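Local coordinates for RNA-dependent RNA polymerase (Toscana virus, PDB 6QW0), which probably cleaves host mRNA near its cap through a manganese-binding endonuclease domain, providing primers for viral transcription, at residues A[81-86]-A[127-132]. Numbering follows the deposited sequence.
With MN3 (manganese (III) ion), chain C; SO4 (sulfate ion), chain G.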
loop_
_atom_site.group_PDB
_atom_site.type_symbol
_atom_site.label_atom_id
_atom_site.label_comp_id
_atom_site.label_asym_id
_atom_site.label_seq_id
_atom_site.Cartn_x
_atom_site.Cartn_y
_atom_site.Cartn_z
ATOM N N PHE A 81 -6.168 6.917 2.441
ATOM C CA PHE A 81 -5.571 7.695 3.527
ATOM C C PHE A 81 -4.553 6.873 4.304
ATOM O O PHE A 81 -3.474 7.375 4.646
ATOM C CB PHE A 81 -6.657 8.235 4.463
ATOM C CG PHE A 81 -6.135 9.152 5.546
ATOM C CD1 PHE A 81 -5.739 8.645 6.773
ATOM C CD2 PHE A 81 -6.053 10.522 5.339
ATOM C CE1 PHE A 81 -5.257 9.477 7.775
ATOM C CE2 PHE A 81 -5.569 11.362 6.340
ATOM C CZ PHE A 81 -5.170 10.834 7.556
ATOM N N THR A 82 -4.874 5.612 4.600
ATOM C CA THR A 82 -3.972 4.795 5.404
ATOM C C THR A 82 -2.575 4.750 4.802
ATOM O O THR A 82 -1.577 4.899 5.513
ATOM C CB THR A 82 -4.530 3.376 5.532
ATOM O OG1 THR A 82 -5.747 3.414 6.286
ATOM C CG2 THR A 82 -3.522 2.462 6.210
ATOM N N PHE A 83 -2.491 4.563 3.486
ATOM C CA PHE A 83 -1.217 4.311 2.829
ATOM C C PHE A 83 -0.692 5.537 2.095
ATOM O O PHE A 83 0.295 5.432 1.355
ATOM C CB PHE A 83 -1.364 3.110 1.887
ATOM C CG PHE A 83 -1.728 1.838 2.607
ATOM C CD1 PHE A 83 -0.756 1.106 3.264
ATOM C CD2 PHE A 83 -3.041 1.392 2.646
ATOM C CE1 PHE A 83 -1.079 -0.064 3.957
ATOM C CE2 PHE A 83 -3.372 0.215 3.336
ATOM C CZ PHE A 83 -2.388 -0.510 3.978
ATOM N N GLY A 84 -1.287 6.705 2.347
ATOM C CA GLY A 84 -0.958 7.916 1.612
ATOM C C GLY A 84 0.474 8.376 1.763
ATOM O O GLY A 84 0.973 9.105 0.898
ATOM N N HIS A 85 1.135 8.016 2.858
ATOM C CA HIS A 85 2.531 8.374 3.057
ATOM C C HIS A 85 3.475 7.497 2.248
ATOM O O HIS A 85 4.659 7.827 2.125
ATOM C CB HIS A 85 2.899 8.284 4.543
ATOM C CG HIS A 85 2.782 6.907 5.114
ATOM N ND1 HIS A 85 1.628 6.159 5.020
ATOM C CD2 HIS A 85 3.675 6.137 5.778
ATOM C CE1 HIS A 85 1.811 4.992 5.608
ATOM N NE2 HIS A 85 3.046 4.952 6.076
ATOM N N LEU A 86 2.981 6.389 1.711
ATOM C CA LEU A 86 3.791 5.467 0.921
ATOM C C LEU A 86 3.554 5.625 -0.565
ATOM O O LEU A 86 4.479 5.443 -1.364
ATOM C CB LEU A 86 3.491 4.020 1.316
ATOM C CG LEU A 86 3.735 3.684 2.782
ATOM C CD1 LEU A 86 3.324 2.251 3.034
ATOM C CD2 LEU A 86 5.189 3.906 3.149
ATOM N N VAL A 127 3.597 -3.790 -5.463
ATOM C CA VAL A 127 3.186 -3.616 -4.069
ATOM C C VAL A 127 1.679 -3.402 -4.032
ATOM O O VAL A 127 1.148 -2.583 -4.787
ATOM C CB VAL A 127 3.914 -2.439 -3.388
ATOM C CG1 VAL A 127 3.550 -2.389 -1.907
ATOM C CG2 VAL A 127 5.426 -2.560 -3.548
ATOM N N GLU A 128 0.988 -4.139 -3.163
ATOM C CA GLU A 128 -0.454 -3.982 -3.030
ATOM C C GLU A 128 -0.798 -3.741 -1.570
ATOM O O GLU A 128 -0.292 -4.448 -0.687
ATOM C CB GLU A 128 -1.214 -5.198 -3.562
ATOM C CG GLU A 128 -2.718 -5.101 -3.383
ATOM C CD GLU A 128 -3.366 -3.956 -4.161
ATOM O OE1 GLU A 128 -2.794 -3.434 -5.143
ATOM O OE2 GLU A 128 -4.482 -3.577 -3.783
ATOM N N PHE A 129 -1.645 -2.733 -1.334
ATOM C CA PHE A 129 -2.123 -2.359 -0.007
ATOM C C PHE A 129 -3.544 -2.873 0.194
ATOM O O PHE A 129 -4.344 -2.908 -0.741
ATOM C CB PHE A 129 -2.153 -0.833 0.188
ATOM C CG PHE A 129 -0.901 -0.096 -0.227
ATOM C CD1 PHE A 129 0.363 -0.519 0.146
ATOM C CD2 PHE A 129 -1.019 1.086 -0.947
ATOM C CE1 PHE A 129 1.495 0.208 -0.242
ATOM C CE2 PHE A 129 0.106 1.810 -1.329
ATOM C CZ PHE A 129 1.356 1.368 -0.975
ATOM N N THR A 130 -3.880 -3.224 1.431
ATOM C CA THR A 130 -5.256 -3.613 1.702
ATOM C C THR A 130 -5.526 -3.400 3.186
ATOM O O THR A 130 -4.603 -3.188 3.978
ATOM C CB THR A 130 -5.528 -5.061 1.247
ATOM O OG1 THR A 130 -6.937 -5.347 1.282
ATOM C CG2 THR A 130 -4.784 -6.056 2.110
ATOM N N THR A 131 -6.811 -3.365 3.535
ATOM C CA THR A 131 -7.250 -3.126 4.908
ATOM C C THR A 131 -8.237 -4.214 5.309
ATOM O O THR A 131 -8.768 -4.940 4.468
ATOM C CB THR A 131 -7.935 -1.760 5.065
ATOM O OG1 THR A 131 -9.187 -1.783 4.364
ATOM C CG2 THR A 131 -7.076 -0.638 4.495
ATOM N N THR A 132 -8.497 -4.300 6.613
ATOM C CA THR A 132 -9.568 -5.149 7.111
ATOM C C THR A 132 -10.132 -4.517 8.373
ATOM O O THR A 132 -9.394 -3.906 9.147
ATOM C CB THR A 132 -9.101 -6.580 7.414
ATOM O OG1 THR A 132 -10.218 -7.342 7.889
ATOM C CG2 THR A 132 -8.006 -6.597 8.472
HETATM MN MN MN3 C . -4.993 -1.751 -2.584
HETATM S S SO4 G . -9.301 -2.597 0.664
HETATM O O1 SO4 G . -8.798 -1.611 1.610
HETATM O O2 SO4 G . -10.051 -1.900 -0.374
HETATM O O3 SO4 G . -8.207 -3.356 0.050
HETATM O O4 SO4 G . -10.187 -3.513 1.374
HETATM O O HOH W 1 -6.474 -0.964 -4.252
HETATM O O HOH W 2 -7.132 -2.714 -2.328
#
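Phe-83 and Phe-129 each turn CG anti to their own carbonyl carbon, with chi1 at -62° and -48°, and the two side chains run past each other in opposite directions. They form an offset stack, with planes 6° apart and centroids 4.5 Å apart. Each CB lies over the partner's ring. Phe-129 CB sits over the centre of the Phe-83 ring, 3.5 Å from its centroid. Phe-83 CB is set toward the rim of the Phe-129 ring. Thr-82 CG2 lies over the centre of the opposite face, so the Phe-83 ring is held between this methyl and Phe-129 CB. At the ring's edge, Phe-83 CZ lies 3.5 Å from Thr-130 O, and Phe-83 CE2 lies 4.0 Å from Thr-131 CG2. Leu-86 CB adds a looser apolar contact with Phe-129 CZ.

The stack joins the turn at the end of helix 77-82 to strand 124-131 in the nuclease core of the PD-(D/E)XK clan. Here the strand carries metal ligands. Glu-128 OE2 binds manganese at 2.2 Å, and Phe-129 O binds it at 2.3 Å. Asp-114, His-79 from helix 77-82 and two waters complete the site. Phe-129 thus packs against Phe-83 by its ring and binds the metal by its carbonyl oxygen. Further along the strand, a sulfate, probably from the crystallisation liquor, accepts hydrogen bonds from Thr-130 OG1 and Thr-131 OG1. Water 2 links this sulfate to the manganese, donating to SO4 O3 at 2.7 Å.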